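Local coordinates for DNA repair protein MmcB-related protein (Silicibacter pomeroyi, PDB 3DNX) that is of unknown function but probably takes part in DNA repair, with a fold of the PDDEXK nuclease type, at residues M46-G49 with E53-V56; V36-L41 with L76-R81; A64-D69 with L94-S99. All coordinates share one frame; numbering follows the deposited sequence. Where two conformers were deposited one is given.

Interaction 1: residues M46-G49 with E53-V56; sequences MGLG and EIWV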
HETATM    1  N   MSE A  46       2.828  -7.472  -8.837  1.00 28.21           N
HETATM    2  CA  MSE A  46       2.724  -8.285  -7.633  1.00 28.70           C
HETATM    3  C   MSE A  46       1.312  -8.220  -7.108  1.00 29.05           C
HETATM    4  O   MSE A  46       0.778  -7.117  -6.958  1.00 28.30           O
HETATM    5  CB  MSE A  46       3.724  -7.852  -6.560  1.00 27.94           C
HETATM    6  CG  MSE A  46       3.621  -8.769  -5.282  1.00 31.25           C
HETATM    7 SE   MSE A  46       4.803  -8.429  -3.840  0.65 32.79          SE
HETATM    8  CE  MSE A  46       3.607  -8.802  -2.289  1.00 36.03           C
ATOM      9  N   GLY A  47       0.720  -9.394  -6.838  1.00 29.66           N
ATOM     10  CA  GLY A  47      -0.608  -9.473  -6.228  1.00 29.92           C
ATOM     11  C   GLY A  47      -0.512  -9.919  -4.792  1.00 30.19           C
ATOM     12  O   GLY A  47       0.318 -10.788  -4.461  1.00 29.23           O
ATOM     13  N   LEU A  48      -1.342  -9.306  -3.923  1.00 30.88           N
ATOM     14  CA  LEU A  48      -1.417  -9.645  -2.532  1.00 31.78           C
ATOM     15  C   LEU A  48      -2.849 -10.036  -2.162  1.00 32.94           C
ATOM     16  O   LEU A  48      -3.808  -9.245  -2.345  1.00 32.14           O
ATOM     17  CB  LEU A  48      -0.943  -8.482  -1.664  1.00 31.03           C
ATOM     18  CG  LEU A  48      -1.062  -8.637  -0.159  1.00 32.51           C
ATOM     19  CD1 LEU A  48      -0.180  -9.797   0.348  1.00 29.99           C
ATOM     20  CD2 LEU A  48      -0.740  -7.289   0.578  1.00 29.43           C
ATOM     21  N   GLY A  49      -2.966 -11.259  -1.672  1.00 34.05           N
ATOM     22  CA  GLY A  49      -4.246 -11.881  -1.309  1.00 35.87           C
ATOM     23  C   GLY A  49      -4.682 -11.499   0.085  1.00 37.83           C
ATOM     24  O   GLY A  49      -3.877 -10.960   0.886  1.00 38.53           O
ATOM     25  N   GLU A  53      -1.302 -14.108   0.662  1.00 35.39           N
ATOM     26  CA  GLU A  53      -0.789 -14.877  -0.486  1.00 36.06           C
ATOM     27  C   GLU A  53      -0.049 -13.895  -1.443  1.00 34.85           C
ATOM     28  O   GLU A  53      -0.487 -12.760  -1.641  1.00 34.55           O
ATOM     29  CB  GLU A  53      -1.955 -15.586  -1.199  1.00 36.91           C
ATOM     30  CG  GLU A  53      -2.947 -16.395  -0.272  1.00 42.02           C
ATOM     31  CD  GLU A  53      -4.269 -15.633   0.099  1.00 46.63           C
ATOM     32  OE1 GLU A  53      -5.383 -16.188  -0.030  1.00 54.54           O
ATOM     33  OE2 GLU A  53      -4.223 -14.490   0.513  1.00 41.20           O
ATOM     34  N   ILE A  54       1.109 -14.289  -1.963  1.00 32.72           N
ATOM     35  CA  ILE A  54       1.879 -13.427  -2.870  1.00 31.02           C
ATOM     36  C   ILE A  54       1.933 -14.102  -4.251  1.00 30.71           C
ATOM     37  O   ILE A  54       2.352 -15.256  -4.386  1.00 29.10           O
ATOM     38  CB  ILE A  54       3.314 -13.123  -2.320  1.00 31.37           C
ATOM     39  CG1 ILE A  54       3.221 -12.287  -1.036  1.00 33.61           C
ATOM     40  CG2 ILE A  54       4.168 -12.323  -3.340  1.00 29.15           C
ATOM     41  CD1 ILE A  54       4.401 -12.481  -0.126  1.00 36.59           C
ATOM     42  N   TRP A  55       1.472 -13.352  -5.265  1.00 30.35           N
ATOM     43  CA  TRP A  55       1.482 -13.757  -6.658  1.00 30.78           C
ATOM     44  C   TRP A  55       2.361 -12.827  -7.460  1.00 29.52           C
ATOM     45  O   TRP A  55       2.347 -11.619  -7.262  1.00 29.52           O
ATOM     46  CB  TRP A  55       0.075 -13.664  -7.228  1.00 31.80           C
ATOM     47  CG  TRP A  55      -0.882 -14.695  -6.731  1.00 32.99           C
ATOM     48  CD1 TRP A  55      -0.727 -15.549  -5.682  1.00 34.79           C
ATOM     49  CD2 TRP A  55      -2.186 -14.944  -7.259  1.00 33.33           C
ATOM     50  NE1 TRP A  55      -1.867 -16.304  -5.507  1.00 35.95           N
ATOM     51  CE2 TRP A  55      -2.772 -15.955  -6.474  1.00 36.05           C
ATOM     52  CE3 TRP A  55      -2.916 -14.389  -8.288  1.00 33.32           C
ATOM     53  CZ2 TRP A  55      -4.050 -16.448  -6.716  1.00 34.77           C
ATOM     54  CZ3 TRP A  55      -4.203 -14.898  -8.538  1.00 34.80           C
ATOM     55  CH2 TRP A  55      -4.736 -15.911  -7.746  1.00 35.32           C
ATOM     56  N   VAL A  56       3.162 -13.395  -8.335  1.00 29.67           N
ATOM     57  CA  VAL A  56       3.921 -12.634  -9.297  1.00 28.16           C
ATOM     58  C   VAL A  56       3.290 -12.931 -10.654  1.00 28.83           C
ATOM     59  O   VAL A  56       3.065 -14.111 -11.030  1.00 26.41           O
ATOM     60  CB  VAL A  56       5.403 -13.028  -9.278  1.00 29.11           C
ATOM     61  CG1 VAL A  56       6.105 -12.652 -10.617  1.00 27.78           C
ATOM     62  CG2 VAL A  56       6.080 -12.425  -8.032  1.00 28.12           C
TER
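Met46 lies obliquely over Ile54 on one face of a beta hairpin, strands 43-48 and 54-59, inside the mixed sheet of this PDDEXK-clan fold. The residue is selenomethionine; CG stands anti to the backbone N (chi1 -178°), and the extended chain runs along its own strand, bent at the third torsion, so that CE ends beside Ile54, diagonal to the Met46-Val56 pair. Met46 CE comes 3.7 Å from Ile54 CG2 and equally near CG1, meeting both branches. Leu48, on the same face, leans over the chain instead, with Leu48 CD1 3.6 Å from Glu53 O. Phe132 and Leu128 of helix 122-144 pack on this face, against Met46 and Ile54 respectively. On the other face Gly47 lies opposite Trp55, whose indole leads away from the hairpin partner toward Phe29 and Phe83. The backbones of this hydrogen-bonded pair are joined by Gly47 N to Trp55 O, 2.8 Å, and Trp55 N to Gly47 O, 2.9 Å, both nearly straight at hydrogen. Near the turn, the bent Glu53 chain curls back along Gly49, and its OE2 accepts a hydrogen bond from Lys51 N. Gly49 N closes the hairpin with a bond of 2.9 Å to Glu53 O.

Interaction 2: residues V36-L41 with L76-R81; sequences VPARGL and LEWCDR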
ATOM      1  N   VAL A  36       9.946  -4.558  -6.828  1.00 24.23           N
ATOM      2  CA  VAL A  36      11.338  -5.034  -6.650  1.00 23.50           C
ATOM      3  C   VAL A  36      11.460  -5.919  -5.406  1.00 24.37           C
ATOM      4  O   VAL A  36      11.550  -5.414  -4.273  1.00 24.23           O
ATOM      5  CB  VAL A  36      12.338  -3.889  -6.555  1.00 24.23           C
ATOM      6  CG1 VAL A  36      13.751  -4.416  -6.251  1.00 22.24           C
ATOM      7  CG2 VAL A  36      12.334  -3.072  -7.821  1.00 24.19           C
ATOM      8  N   PRO A  37      11.464  -7.247  -5.594  1.00 24.54           N
ATOM      9  CA  PRO A  37      11.585  -8.144  -4.437  1.00 25.71           C
ATOM     10  C   PRO A  37      13.002  -8.285  -3.870  1.00 26.84           C
ATOM     11  O   PRO A  37      13.168  -8.702  -2.716  1.00 27.21           O
ATOM     12  CB  PRO A  37      11.053  -9.472  -4.985  1.00 25.67           C
ATOM     13  CG  PRO A  37      11.332  -9.421  -6.474  1.00 25.17           C
ATOM     14  CD  PRO A  37      11.308  -7.976  -6.872  1.00 25.17           C
ATOM     15  N   ALA A  38      14.003  -7.947  -4.675  1.00 27.43           N
ATOM     16  CA  ALA A  38      15.402  -8.081  -4.302  1.00 29.07           C
ATOM     17  C   ALA A  38      16.187  -7.336  -5.363  1.00 29.37           C
ATOM     18  O   ALA A  38      15.697  -7.140  -6.482  1.00 27.54           O
ATOM     19  CB  ALA A  38      15.838  -9.563  -4.259  1.00 29.70           C
ATOM     20  N   ARG A  39      17.387  -6.914  -4.987  1.00 29.82           N
ATOM     21  CA  ARG A  39      18.299  -6.225  -5.892  1.00 30.96           C
ATOM     22  C   ARG A  39      18.380  -6.949  -7.210  1.00 31.11           C
ATOM     23  O   ARG A  39      18.553  -8.161  -7.226  1.00 31.88           O
ATOM     24  CB  ARG A  39      19.711  -6.195  -5.308  1.00 31.37           C
ATOM     25  CG  ARG A  39      20.017  -5.002  -4.465  1.00 33.43           C
ATOM     26  CD  ARG A  39      21.513  -4.810  -4.398  1.00 34.81           C
ATOM     27  NE  ARG A  39      21.900  -3.598  -3.684  1.00 36.64           N
ATOM     28  CZ  ARG A  39      22.067  -2.394  -4.229  1.00 37.17           C
ATOM     29  NH1 ARG A  39      21.878  -2.196  -5.527  1.00 37.94           N
ATOM     30  NH2 ARG A  39      22.436  -1.379  -3.457  1.00 38.12           N
ATOM     31  N   GLY A  40      18.286  -6.206  -8.309  1.00 31.00           N
ATOM     32  CA  GLY A  40      18.446  -6.781  -9.638  1.00 30.64           C
ATOM     33  C   GLY A  40      17.229  -7.466 -10.228  1.00 30.47           C
ATOM     34  O   GLY A  40      17.291  -7.935 -11.350  1.00 30.27           O
ATOM     35  N   LEU A  41      16.119  -7.539  -9.493  1.00 30.30           N
ATOM     36  CA  LEU A  41      14.887  -8.107 -10.034  1.00 30.44           C
ATOM     37  C   LEU A  41      13.757  -7.096 -10.010  1.00 29.85           C
ATOM     38  O   LEU A  41      13.687  -6.243  -9.132  1.00 27.66           O
ATOM     39  CB  LEU A  41      14.440  -9.325  -9.220  1.00 30.96           C
ATOM     40  CG  LEU A  41      15.351 -10.550  -9.233  1.00 34.65           C
ATOM     41  CD1 LEU A  41      14.861 -11.537  -8.178  1.00 37.20           C
ATOM     42  CD2 LEU A  41      15.368 -11.193 -10.645  1.00 37.06           C
ATOM     43  N   LEU A  76      10.455 -17.407  -8.923  1.00 27.33           N
ATOM     44  CA  LEU A  76       9.704 -18.397  -8.145  1.00 27.22           C
ATOM     45  C   LEU A  76       9.867 -18.307  -6.618  1.00 26.79           C
ATOM     46  O   LEU A  76       8.894 -18.472  -5.862  1.00 26.50           O
ATOM     47  CB  LEU A  76      10.057 -19.805  -8.659  1.00 27.40           C
ATOM     48  CG  LEU A  76       9.610 -20.078 -10.116  1.00 26.60           C
ATOM     49  CD1 LEU A  76       9.755 -21.562 -10.495  1.00 25.98           C
ATOM     50  CD2 LEU A  76       8.167 -19.599 -10.336  1.00 25.85           C
ATOM     51  N   GLU A  77      11.098 -18.067  -6.174  1.00 26.70           N
ATOM     52  CA  GLU A  77      11.405 -17.974  -4.769  1.00 27.00           C
ATOM     53  C   GLU A  77      10.838 -16.722  -4.101  1.00 27.17           C
ATOM     54  O   GLU A  77      10.957 -16.561  -2.891  1.00 26.94           O
ATOM     55  CB  GLU A  77      12.929 -18.047  -4.546  1.00 27.76           C
ATOM     56  CG  GLU A  77      13.775 -16.901  -5.141  1.00 27.43           C
ATOM     57  CD  GLU A  77      15.168 -16.870  -4.532  1.00 30.96           C
ATOM     58  OE1 GLU A  77      15.302 -17.307  -3.362  1.00 29.86           O
ATOM     59  OE2 GLU A  77      16.124 -16.412  -5.203  1.00 31.00           O
ATOM     60  N   TRP A  78      10.235 -15.834  -4.881  1.00 27.84           N
ATOM     61  CA  TRP A  78       9.699 -14.584  -4.349  1.00 28.52           C
ATOM     62  C   TRP A  78       8.180 -14.534  -4.348  1.00 29.51           C
ATOM     63  O   TRP A  78       7.624 -13.451  -4.186  1.00 29.23           O
ATOM     64  CB  TRP A  78      10.254 -13.406  -5.149  1.00 28.34           C
ATOM     65  CG  TRP A  78      11.725 -13.333  -5.061  1.00 27.70           C
ATOM     66  CD1 TRP A  78      12.616 -13.626  -6.044  1.00 28.32           C
ATOM     67  CD2 TRP A  78      12.499 -12.986  -3.899  1.00 28.02           C
ATOM     68  NE1 TRP A  78      13.907 -13.470  -5.574  1.00 26.63           N
ATOM     69  CE2 TRP A  78      13.860 -13.080  -4.263  1.00 26.73           C
ATOM     70  CE3 TRP A  78      12.172 -12.607  -2.587  1.00 26.37           C
ATOM     71  CZ2 TRP A  78      14.885 -12.795  -3.379  1.00 28.27           C
ATOM     72  CZ3 TRP A  78      13.180 -12.318  -1.714  1.00 27.45           C
ATOM     73  CH2 TRP A  78      14.533 -12.422  -2.105  1.00 28.83           C
ATOM     74  N   CYS A  79       7.523 -15.689  -4.536  1.00 30.37           N
ATOM     75  CA  CYS A  79       6.064 -15.753  -4.579  1.00 30.52           C
ATOM     76  C   CYS A  79       5.517 -17.112  -4.161  1.00 30.62           C
ATOM     77  O   CYS A  79       6.248 -18.078  -4.065  1.00 30.35           O
ATOM     78  CB  CYS A  79       5.545 -15.383  -5.978  1.00 29.95           C
ATOM     79  SG  CYS A  79       6.052 -16.462  -7.330  1.00 33.52           S
ATOM     80  N   ASP A  80       4.237 -17.139  -3.816  1.00 30.59           N
ATOM     81  CA  ASP A  80       3.517 -18.371  -3.584  1.00 30.05           C
ATOM     82  C   ASP A  80       3.073 -18.969  -4.918  1.00 30.40           C
ATOM     83  O   ASP A  80       3.116 -20.176  -5.074  1.00 30.16           O
ATOM     84  CB  ASP A  80       2.290 -18.133  -2.717  1.00 30.00           C
ATOM     85  CG  ASP A  80       2.632 -17.622  -1.360  1.00 29.91           C
ATOM     86  OD1 ASP A  80       3.495 -18.222  -0.669  1.00 29.20           O
ATOM     87  OD2 ASP A  80       2.022 -16.641  -0.961  1.00 28.27           O
ATOM     88  N   ARG A  81       2.666 -18.121  -5.867  1.00 29.42           N
ATOM     89  CA  ARG A  81       2.212 -18.544  -7.190  1.00 30.31           C
ATOM     90  C   ARG A  81       2.766 -17.581  -8.239  1.00 30.99           C
ATOM     91  O   ARG A  81       2.789 -16.383  -8.027  1.00 30.71           O
ATOM     92  CB  ARG A  81       0.695 -18.575  -7.277  1.00 28.64           C
ATOM     93  CG  ARG A  81       0.033 -19.545  -6.309  1.00 30.72           C
ATOM     94  CD  ARG A  81      -1.423 -19.727  -6.644  1.00 30.48           C
ATOM     95  NE  ARG A  81      -2.197 -20.245  -5.524  1.00 32.15           N
ATOM     96  CZ  ARG A  81      -2.738 -21.457  -5.440  1.00 32.66           C
ATOM     97  NH1 ARG A  81      -3.421 -21.791  -4.358  1.00 32.79           N
ATOM     98  NH2 ARG A  81      -2.652 -22.320  -6.421  1.00 32.58           N
TER
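The loop between strands 30-35 and 43-48 meets the loop leading into strand 81-86 through one indole: Pro37, Ala38 and Leu41 line one side of Trp78. The proline ring crosses the tryptophan at about a right angle, Pro37 CB lying 3.9 Å from Trp78 CG and above the ring plane, displaced toward the rim. Pro37 O covers the same face farther along, 3.8 Å from Trp78 CZ3. Ala38 CB approaches the six-membered ring obliquely, at 3.5 Å from Trp78 CZ2. At the pyrrole end Leu41 CD1 also comes in obliquely and reaches Trp78 NE1 at 3.4 Å; this nitrogen is buried by the contact and has no hydrogen-bonding partner in the model. Trp78 CG sits anti to the carbonyl carbon (chi1 -61°), which directs the indole out to the other loop. Its opposite face carries the neighbouring Glu77 CG, 3.4 Å above the plane. Arg124 of helix 122-144 adds a cation-pi contact to the indole and a salt bridge to Glu77, while Leu128 touches both Pro37 and Trp78. In the proline-side loop Leu41 N bonds to Ala38 O, closing a turn with Gly40 at its third position and positive phi, as is usual in a type II beta turn.

Interaction 3: residues A64-D69 with L94-S99; sequences ADFQAD and LLPAES. With NA (sodium ion), chain C.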
ATOM      1  N   ALA A  64       8.934 -11.718 -28.219  1.00 36.87           N
ATOM      2  CA  ALA A  64      10.265 -11.143 -27.873  1.00 36.31           C
ATOM      3  C   ALA A  64      10.323 -10.763 -26.391  1.00 36.59           C
ATOM      4  O   ALA A  64      11.348 -10.978 -25.728  1.00 36.73           O
ATOM      5  CB  ALA A  64      10.577  -9.948 -28.727  1.00 36.61           C
ATOM      6  N   ASP A  65       9.221 -10.226 -25.862  1.00 35.46           N
ATOM      7  CA  ASP A  65       9.151  -9.881 -24.470  1.00 35.64           C
ATOM      8  C   ASP A  65       9.397 -11.129 -23.617  1.00 34.83           C
ATOM      9  O   ASP A  65      10.046 -11.061 -22.558  1.00 35.10           O
ATOM     10  CB  ASP A  65       7.776  -9.283 -24.147  1.00 36.39           C
ATOM     11  CG  ASP A  65       7.797  -8.385 -22.946  1.00 39.25           C
ATOM     12  OD1 ASP A  65       8.852  -7.770 -22.652  1.00 40.62           O
ATOM     13  OD2 ASP A  65       6.741  -8.265 -22.296  1.00 38.77           O
ATOM     14  N   PHE A  66       8.858 -12.263 -24.072  1.00 32.94           N
ATOM     15  CA  PHE A  66       8.950 -13.535 -23.338  1.00 32.11           C
ATOM     16  C   PHE A  66      10.380 -14.068 -23.464  1.00 32.58           C
ATOM     17  O   PHE A  66      10.972 -14.538 -22.493  1.00 33.27           O
ATOM     18  CB  PHE A  66       7.887 -14.542 -23.868  1.00 31.56           C
ATOM     19  CG  PHE A  66       8.140 -15.954 -23.485  1.00 28.81           C
ATOM     20  CD1 PHE A  66       8.115 -16.334 -22.172  1.00 28.17           C
ATOM     21  CD2 PHE A  66       8.391 -16.912 -24.453  1.00 30.00           C
ATOM     22  CE1 PHE A  66       8.389 -17.665 -21.814  1.00 28.32           C
ATOM     23  CE2 PHE A  66       8.619 -18.233 -24.100  1.00 30.25           C
ATOM     24  CZ  PHE A  66       8.613 -18.600 -22.770  1.00 27.83           C
ATOM     25  N   GLN A  67      10.930 -13.964 -24.660  1.00 32.42           N
ATOM     26  CA  GLN A  67      12.297 -14.384 -24.916  1.00 33.60           C
ATOM     27  C   GLN A  67      13.321 -13.689 -23.989  1.00 34.10           C
ATOM     28  O   GLN A  67      14.269 -14.319 -23.513  1.00 34.13           O
ATOM     29  CB  GLN A  67      12.612 -14.192 -26.410  1.00 33.32           C
ATOM     30  CG  GLN A  67      11.745 -15.121 -27.312  1.00 34.10           C
ATOM     31  CD  GLN A  67      11.574 -14.629 -28.770  1.00 36.83           C
ATOM     32  OE1 GLN A  67      12.267 -13.709 -29.217  1.00 36.11           O
ATOM     33  NE2 GLN A  67      10.678 -15.283 -29.520  1.00 35.53           N
ATOM     34  N   ALA A  68      13.098 -12.411 -23.714  1.00 34.84           N
ATOM     35  CA  ALA A  68      13.922 -11.628 -22.784  1.00 35.88           C
ATOM     36  C   ALA A  68      13.778 -11.999 -21.280  1.00 36.86           C
ATOM     37  O   ALA A  68      14.655 -11.677 -20.490  1.00 37.09           O
ATOM     38  CB  ALA A  68      13.624 -10.135 -22.980  1.00 36.04           C
ATOM     39  N   ASP A  69      12.693 -12.657 -20.880  1.00 37.60           N
ATOM     40  CA  ASP A  69      12.498 -13.074 -19.467  1.00 38.20           C
ATOM     41  C   ASP A  69      13.013 -14.538 -19.239  1.00 38.27           C
ATOM     42  O   ASP A  69      12.369 -15.332 -18.523  1.00 38.55           O
ATOM     43  CB  ASP A  69      11.003 -12.979 -19.119  1.00 38.37           C
ATOM     44  CG  ASP A  69      10.705 -12.302 -17.749  1.00 40.27           C
ATOM     45  OD1 ASP A  69      11.603 -11.760 -17.056  1.00 38.46           O
ATOM     46  OD2 ASP A  69       9.502 -12.286 -17.386  1.00 42.28           O
ATOM     47  N   LEU A  94       3.463 -22.023 -25.989  1.00 32.63           N
ATOM     48  CA  LEU A  94       4.925 -21.909 -25.848  1.00 34.26           C
ATOM     49  C   LEU A  94       5.354 -21.545 -24.446  1.00 34.34           C
ATOM     50  O   LEU A  94       6.518 -21.676 -24.129  1.00 34.35           O
ATOM     51  CB  LEU A  94       5.476 -20.882 -26.845  1.00 34.39           C
ATOM     52  CG  LEU A  94       5.227 -21.249 -28.326  1.00 36.53           C
ATOM     53  CD1 LEU A  94       6.082 -20.350 -29.228  1.00 38.24           C
ATOM     54  CD2 LEU A  94       5.450 -22.744 -28.695  1.00 39.11           C
ATOM     55  N   LEU A  95       4.425 -21.079 -23.600  1.00 34.27           N
ATOM     56  CA  LEU A  95       4.796 -20.735 -22.225  1.00 34.20           C
ATOM     57  C   LEU A  95       5.026 -22.042 -21.408  1.00 35.17           C
ATOM     58  O   LEU A  95       4.418 -23.090 -21.694  1.00 33.79           O
ATOM     59  CB  LEU A  95       3.762 -19.853 -21.559  1.00 32.57           C
ATOM     60  CG  LEU A  95       3.467 -18.525 -22.225  1.00 33.16           C
ATOM     61  CD1 LEU A  95       2.091 -17.842 -21.735  1.00 32.52           C
ATOM     62  CD2 LEU A  95       4.655 -17.609 -21.998  1.00 32.37           C
ATOM     63  N   PRO A  96       5.915 -21.973 -20.400  1.00 35.81           N
ATOM     64  CA  PRO A  96       6.185 -23.132 -19.524  1.00 37.22           C
ATOM     65  C   PRO A  96       4.881 -23.757 -18.960  1.00 38.57           C
ATOM     66  O   PRO A  96       4.022 -23.038 -18.413  1.00 37.83           O
ATOM     67  CB  PRO A  96       6.997 -22.538 -18.392  1.00 37.53           C
ATOM     68  CG  PRO A  96       7.612 -21.294 -18.940  1.00 37.95           C
ATOM     69  CD  PRO A  96       6.721 -20.799 -20.053  1.00 37.38           C
ATOM     70  N   ALA A  97       4.771 -25.073 -19.075  1.00 39.21           N
ATOM     71  CA  ALA A  97       3.584 -25.803 -18.675  1.00 40.64           C
ATOM     72  C   ALA A  97       3.258 -25.668 -17.193  1.00 41.69           C
ATOM     73  O   ALA A  97       2.090 -25.713 -16.816  1.00 43.45           O
ATOM     74  CB  ALA A  97       3.776 -27.258 -19.006  1.00 40.53           C
ATOM     75  N   GLU A  98       4.296 -25.509 -16.380  1.00 42.61           N
ATOM     76  CA  GLU A  98       4.214 -25.481 -14.906  0.50 43.01           C
ATOM     77  C   GLU A  98       3.695 -24.156 -14.349  1.00 42.97           C
ATOM     78  O   GLU A  98       3.293 -24.079 -13.190  1.00 45.71           O
ATOM     79  CB  GLU A  98       5.585 -25.813 -14.282  0.50 42.81           C
ATOM     80  CG  GLU A  98       6.837 -25.253 -15.028  0.50 43.53           C
ATOM     81  CD  GLU A  98       7.124 -25.953 -16.376  0.50 42.38           C
ATOM     82  OE1 GLU A  98       6.664 -27.087 -16.586  0.50 44.03           O
ATOM     83  OE2 GLU A  98       7.783 -25.355 -17.239  0.50 42.48           O
ATOM     84  N   SER A  99       3.730 -23.112 -15.170  1.00 41.41           N
ATOM     85  CA  SER A  99       3.289 -21.787 -14.790  1.00 40.17           C
ATOM     86  C   SER A  99       1.778 -21.596 -14.837  1.00 37.08           C
ATOM     87  O   SER A  99       1.058 -22.276 -15.557  1.00 35.17           O
ATOM     88  CB  SER A  99       3.933 -20.790 -15.739  1.00 40.72           C
ATOM     89  OG  SER A  99       5.351 -20.910 -15.626  1.00 45.53           O
TER
HETATM   90 NA    NA C 202       6.534  -6.937 -20.290  1.00 55.23          NA
HETATM   91  O   HOH W   1       8.567  -5.999 -20.918  1.00 46.64           O
HETATM   92  O   HOH W   2       5.548  -5.414 -18.986  1.00 40.37           O
HETATM   93  O   HOH W   3       7.687  -8.196 -18.699  1.00 42.04           O
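Apolar contacts join helix 63-68 to the loop before strand 100-104, with Phe66 reaching across to Leu95 and Pro96. With CG anti to the backbone N (chi1 163°), the phenyl ring is carried off the helix to the loop, where Leu95 CD2 sits over one face in a CH-pi contact, 3.9 Å from the Phe66 ring centroid and 21° off the normal. Pro96, pointing back at the phenyl group, brings CD obliquely to 4.0 Å from Phe66 CE1, on the same side of the ring as Leu95 CD2. Trp84 of strand 81-86 meets Phe66 edge-to-face. Replacing Phe66 by an alanine would take away the ring and is likely to leave Leu95 CD2 without its aromatic face, opening a gap beside Trp84. Metal coordination falls to Asp65, whose OD2 binds a sodium ion at 2.4 Å, together with the carbonyl O of Cys59 and three waters. One water donates a hydrogen bond of 2.5 Å to Asp65 OD1. This site, close to Lys60, is consistent with the metal-binding region of a PDDEXK-type fold. The chemistry is thus divided: the helix attaches to the loop by dispersion and CH-pi contact, whereas the carboxylate of Asp65 is held by metal and hydrogen bonds.

Interactions 1 and 2 touch, their centres 11 Å apart, and the hairpin of interaction 1 is nested along the chain inside the loop closed by interaction 2. Ile54 N lies 2.7 Å from Asp80 OD2, a probable hydrogen bond, and Val56 N lies 3.0 Å from Arg81 O where strand 81-86 starts beside strand 54-59. Interaction 3 stands apart, its centre about 19 Å from that of interaction 1 and about 17 Å from that of interaction 2; the nearest atoms are about 8 and 6 Å away. Strand 54-59 runs on to Cys59 of the sodium site, and helix 63-68 then supplies Asp65. Interactions 2 and 3 cross along the chain, their segments alternating.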